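Local atomic coordinates of obscurin (Homo sapiens, PDB entry 4C4K), a protein that probably helps organise the sarcomere as a giant modular muscle protein, built largely of immunoglobulin-like domains and also carrying protein kinase and RhoGEF functions. Residues L65-A68 against L69-G73. Numbering follows the deposited sequence.
Sequences LDLA and LGDSG
The loop joining strands 59-64 and 73-80, the E-F connection of this I-set immunoglobulin domain, winds into a short 3-10 turn that Ala68 and Asp71 clasp together with two hydrogen bonds. In one, Asp71 N gives its hydrogen to Ala68 O at 3.0 Å, the i+3 to i bond that opens the turn; the donor stands above the carbonyl plane. In the other, Asp71 OD2 turns back to accept from Ala68 N at 2.9 Å, with an N-H...O angle of 160°, and is met from above the carboxylate plane. The carboxylate can fold back this way because CG lies anti to its own carbonyl carbon and beside the backbone N (chi1 -64°); the turn itself sets Asp71 CB 3.3 Å from Ala68 O. Leu67 flanks the acid: its CA sits 3.5 Å from Asp71 OD2, and its methyl CD2 passes more loosely at 4.1 Å. Beyond the loop, OD2 forms a salt bridge with Arg50, whose NH1 also binds Leu65 O; this is the arginine-aspartate pair seen in many immunoglobulin domains, here linking the E-F loop to the start of strand 51-56. Separately, the hydroxyl of Tyr75 bonds to Asp71 O, four residues before it, which makes a tyrosine corner. With an alanine in place of Asp71, the amide of Ala68 would probably lose its acceptor and Arg50 its charged mate, leaving the turn only its backbone bond to Ala68 O. One residue on, Ser72 takes Leu69 O twice, through its backbone N and through OG at 3.0 Å, the hydroxyl lying in the carbonyl plane on a lone pair, while Val94 N provides OG with a further bond near the end of strand 84-92.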
# COMPACT_ATOMS: atom_id res chain seq x y z
N LEU A 65 9.46 -5.19 -18.54
CA LEU A 65 9.55 -5.27 -19.98
C LEU A 65 9.09 -6.61 -20.48
O LEU A 65 9.23 -7.61 -19.77
CB LEU A 65 10.99 -5.00 -20.44
CG LEU A 65 11.63 -3.64 -20.02
CD1 LEU A 65 13.03 -3.53 -20.63
CD2 LEU A 65 10.79 -2.45 -20.54
N ASP A 66 8.55 -6.65 -21.69
CA ASP A 66 8.12 -7.88 -22.35
C ASP A 66 7.19 -8.71 -21.47
O ASP A 66 7.47 -9.87 -21.19
CB ASP A 66 9.35 -8.69 -22.81
CG ASP A 66 9.07 -9.57 -24.01
OD1 ASP A 66 8.02 -9.35 -24.68
OD2 ASP A 66 9.90 -10.47 -24.30
N LEU A 67 6.11 -8.08 -20.99
CA LEU A 67 5.11 -8.68 -20.10
C LEU A 67 4.70 -10.09 -20.46
O LEU A 67 4.44 -10.37 -21.62
CB LEU A 67 3.84 -7.81 -20.07
CG LEU A 67 3.96 -6.42 -19.45
CD1 LEU A 67 2.74 -5.61 -19.79
CD2 LEU A 67 4.18 -6.51 -17.94
N ALA A 68 4.58 -10.94 -19.45
CA ALA A 68 4.12 -12.31 -19.58
C ALA A 68 2.90 -12.43 -18.68
O ALA A 68 2.75 -11.63 -17.74
CB ALA A 68 5.20 -13.28 -19.12
N LEU A 69 2.01 -13.37 -18.96
CA LEU A 69 0.82 -13.58 -18.15
C LEU A 69 1.15 -13.76 -16.65
O LEU A 69 0.45 -13.20 -15.82
CB LEU A 69 -0.01 -14.75 -18.69
CG LEU A 69 -0.67 -14.55 -20.06
CD1 LEU A 69 -1.24 -15.87 -20.57
CD2 LEU A 69 -1.76 -13.49 -20.02
N GLY A 70 2.26 -14.44 -16.36
CA GLY A 70 2.78 -14.71 -15.02
C GLY A 70 3.17 -13.48 -14.22
O GLY A 70 3.32 -13.55 -13.00
N ASP A 71 3.34 -12.32 -14.91
CA ASP A 71 3.67 -11.03 -14.28
C ASP A 71 2.43 -10.42 -13.64
O ASP A 71 2.56 -9.47 -12.87
CB ASP A 71 4.28 -10.05 -15.30
CG ASP A 71 5.61 -10.49 -15.90
OD1 ASP A 71 6.37 -11.22 -15.20
OD2 ASP A 71 5.90 -10.11 -17.05
N SER A 72 1.23 -10.95 -13.95
CA SER A 72 -0.02 -10.45 -13.35
C SER A 72 -0.03 -10.67 -11.86
O SER A 72 0.53 -11.66 -11.38
CB SER A 72 -1.24 -11.15 -13.94
OG SER A 72 -1.35 -10.89 -15.33
N GLY A 73 -0.70 -9.78 -11.14
CA GLY A 73 -0.86 -9.93 -9.71
C GLY A 73 -0.64 -8.65 -8.94
O GLY A 73 -0.73 -7.56 -9.50